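Local coordinates for alpha-1,4-endofucoidanase (Mariniflexile fucanivorans, PDB 6DLH), which hydrolyses alpha-1,4 linkages within fucoidan chains as a retaining endo-acting enzyme of glycoside hydrolase family 107, and carries calcium-binding Ig-like domains, at residues A[528-532]-A[605-609]. Sequence-based numbering, arbitrary orientation.
With CA (calcium ion), chain G.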
ATOM      1  N   GLY A 528      13.676  26.684 -17.929  1.00 45.24           N
ATOM      2  CA  GLY A 528      13.567  25.232 -17.931  1.00 43.81           C
ATOM      3  C   GLY A 528      14.307  24.555 -16.774  1.00 41.30           C
ATOM      4  O   GLY A 528      14.261  23.333 -16.653  1.00 40.95           O
ATOM      5  N   THR A 529      14.974  25.347 -15.925  1.00 40.30           N
ATOM      6  CA  THR A 529      15.747  24.817 -14.809  1.00 39.69           C
ATOM      7  C   THR A 529      14.799  24.174 -13.796  1.00 41.28           C
ATOM      8  O   THR A 529      13.780  24.766 -13.430  1.00 39.88           O
ATOM      9  CB  THR A 529      16.609  25.911 -14.157  1.00 38.57           C
ATOM     10  OG1 THR A 529      17.345  26.610 -15.162  1.00 38.26           O
ATOM     11  CG2 THR A 529      17.563  25.391 -13.102  1.00 37.39           C
ATOM     12  N   PRO A 530      15.082  22.934 -13.326  1.00 40.67           N
ATOM     13  CA  PRO A 530      14.308  22.339 -12.236  1.00 40.28           C
ATOM     14  C   PRO A 530      14.756  22.999 -10.934  1.00 40.08           C
ATOM     15  O   PRO A 530      15.939  23.291 -10.781  1.00 38.12           O
ATOM     16  CB  PRO A 530      14.697  20.857 -12.307  1.00 39.55           C
ATOM     17  CG  PRO A 530      16.111  20.878 -12.850  1.00 40.94           C
ATOM     18  CD  PRO A 530      16.138  22.040 -13.826  1.00 40.41           C
ATOM     19  N   VAL A 531      13.801  23.235 -10.021  1.00 40.19           N
ATOM     20  CA  VAL A 531      14.011  24.095  -8.861  1.00 41.23           C
ATOM     21  C   VAL A 531      13.609  23.378  -7.571  1.00 41.92           C
ATOM     22  O   VAL A 531      12.656  22.605  -7.557  1.00 42.03           O
ATOM     23  CB  VAL A 531      13.246  25.428  -9.001  1.00 40.41           C
ATOM     24  CG1 VAL A 531      13.897  26.373  -9.997  1.00 38.02           C
ATOM     25  CG2 VAL A 531      11.775  25.219  -9.326  1.00 39.87           C
ATOM     26  N   TRP A 532      14.330  23.679  -6.484  1.00 42.72           N
ATOM     27  CA  TRP A 532      13.956  23.257  -5.141  1.00 44.21           C
ATOM     28  C   TRP A 532      12.930  24.225  -4.544  1.00 45.01           C
ATOM     29  O   TRP A 532      12.774  25.345  -5.025  1.00 45.46           O
ATOM     30  CB  TRP A 532      15.196  23.156  -4.248  1.00 43.85           C
ATOM     31  CG  TRP A 532      16.168  22.083  -4.632  1.00 43.20           C
ATOM     32  CD1 TRP A 532      17.266  22.218  -5.431  1.00 44.96           C
ATOM     33  CD2 TRP A 532      16.159  20.712  -4.197  1.00 43.97           C
ATOM     34  NE1 TRP A 532      17.936  21.028  -5.532  1.00 44.06           N
ATOM     35  CE2 TRP A 532      17.277  20.082  -4.790  1.00 44.69           C
ATOM     36  CE3 TRP A 532      15.308  19.950  -3.384  1.00 42.06           C
ATOM     37  CZ2 TRP A 532      17.568  18.733  -4.589  1.00 42.80           C
ATOM     38  CZ3 TRP A 532      15.598  18.618  -3.186  1.00 41.57           C
ATOM     39  CH2 TRP A 532      16.713  18.022  -3.777  1.00 42.60           C
ATOM     40  N   PHE A 605      22.232  19.095  -2.309  1.00 40.40           N
ATOM     41  CA  PHE A 605      21.434  18.231  -3.163  1.00 42.09           C
ATOM     42  C   PHE A 605      21.212  18.880  -4.530  1.00 42.49           C
ATOM     43  O   PHE A 605      20.797  20.036  -4.628  1.00 45.63           O
ATOM     44  CB  PHE A 605      20.156  17.785  -2.443  1.00 41.39           C
ATOM     45  CG  PHE A 605      20.359  16.628  -1.495  1.00 42.97           C
ATOM     46  CD1 PHE A 605      20.818  16.835  -0.199  1.00 42.35           C
ATOM     47  CD2 PHE A 605      20.115  15.322  -1.904  1.00 43.46           C
ATOM     48  CE1 PHE A 605      21.021  15.768   0.666  1.00 41.55           C
ATOM     49  CE2 PHE A 605      20.316  14.255  -1.036  1.00 43.58           C
ATOM     50  CZ  PHE A 605      20.777  14.480   0.244  1.00 42.90           C
ATOM     51  N   ASN A 606      21.509  18.121  -5.590  1.00 41.25           N
ATOM     52  CA  ASN A 606      21.272  18.576  -6.952  1.00 40.92           C
ATOM     53  C   ASN A 606      19.988  17.941  -7.479  1.00 39.78           C
ATOM     54  O   ASN A 606      19.761  16.755  -7.271  1.00 42.62           O
ATOM     55  CB  ASN A 606      22.454  18.268  -7.879  1.00 39.75           C
ATOM     56  CG  ASN A 606      22.253  18.805  -9.281  1.00 43.46           C
ATOM     57  OD1 ASN A 606      22.508  19.981  -9.550  1.00 45.10           O
ATOM     58  ND2 ASN A 606      21.791  17.956 -10.185  1.00 43.32           N
ATOM     59  N   VAL A 607      19.162  18.743  -8.158  1.00 38.78           N
ATOM     60  CA  VAL A 607      18.047  18.242  -8.943  1.00 39.79           C
ATOM     61  C   VAL A 607      18.296  18.623 -10.401  1.00 42.63           C
ATOM     62  O   VAL A 607      18.523  19.795 -10.696  1.00 44.59           O
ATOM     63  CB  VAL A 607      16.689  18.764  -8.427  1.00 39.50           C
ATOM     64  CG1 VAL A 607      16.592  20.282  -8.476  1.00 38.13           C
ATOM     65  CG2 VAL A 607      15.511  18.131  -9.159  1.00 37.01           C
ATOM     66  N   SER A 608      18.242  17.627 -11.300  1.00 39.53           N
ATOM     67  CA  SER A 608      18.571  17.832 -12.703  1.00 37.43           C
ATOM     68  C   SER A 608      17.457  17.296 -13.601  1.00 37.03           C
ATOM     69  O   SER A 608      16.737  16.381 -13.206  1.00 40.36           O
ATOM     70  CB  SER A 608      19.894  17.189 -13.029  1.00 37.77           C
ATOM     71  OG  SER A 608      20.024  17.017 -14.432  1.00 41.47           O
ATOM     72  N   ASP A 609      17.320  17.868 -14.804  1.00 33.20           N
ATOM     73  CA  ASP A 609      16.418  17.312 -15.803  1.00 34.40           C
ATOM     74  C   ASP A 609      17.222  16.708 -16.955  1.00 35.62           C
ATOM     75  O   ASP A 609      16.678  16.443 -18.031  1.00 37.47           O
ATOM     76  CB  ASP A 609      15.333  18.305 -16.251  1.00 33.46           C
ATOM     77  CG  ASP A 609      15.833  19.510 -17.037  1.00 34.85           C
ATOM     78  OD1 ASP A 609      17.010  19.475 -17.488  1.00 32.47           O
ATOM     79  OD2 ASP A 609      15.036  20.486 -17.191  1.00 31.41           O
TER
HETATM   80 CA    CA G 806      12.979  21.508 -17.460  1.00 42.08          CA
HETATM   81  O   HOH W   1      14.237  22.208 -19.597  1.00 23.39           O
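Val607 lies against the indole of Trp532 inside a calcium-binding Ig-like domain of the enzyme, where 531-532, a short strand paired with 558-559, faces 599-608, an inner strand of a four-stranded sheet. The two segments run nearly antiparallel (156° between end-to-end directions), but strand 599-608 spends its backbone bonds on 567-572 and 613-623, and Val531 on Tyr559, so they meet through side chains, as layers of a sandwich do. Packing is tight at the Trp532 end. CG1 of Val607 sits over one face of the indole, 3.7 Å from the centroid of the five-membered ring and 28° off its normal, a CH-pi contact shifted toward the NE1 rim. Its torsion accounts for this: at chi1 60°, CG1 is tucked between the backbone N and the carbonyl carbon and rises toward the ring. Further along the indole, CZ2 of Trp532 meets CB of Phe605 at 3.5 Å, while the phenyl group itself leads off toward Leu577 and Ile618. NE1 is satisfied by a hydrogen bond to Ser614. Pro530 bridges to the looser end, its CG 3.4 Å from the carbonyl O of Val607. Beyond it the side chains no longer interlock: Gly528 and Asp609 are partly exposed, and a calcium ion joins the two segments. Asp560, Glu562 and Asp564 complete the site together with a water. Asp609 divides its carboxylate, OD1 accepting hydrogen bonds from the backbone N of Ile611 and Leu612, which should fix its rotation, while OD2 binds calcium at 2.3 Å and Gly528 O binds the same ion at 2.4 Å.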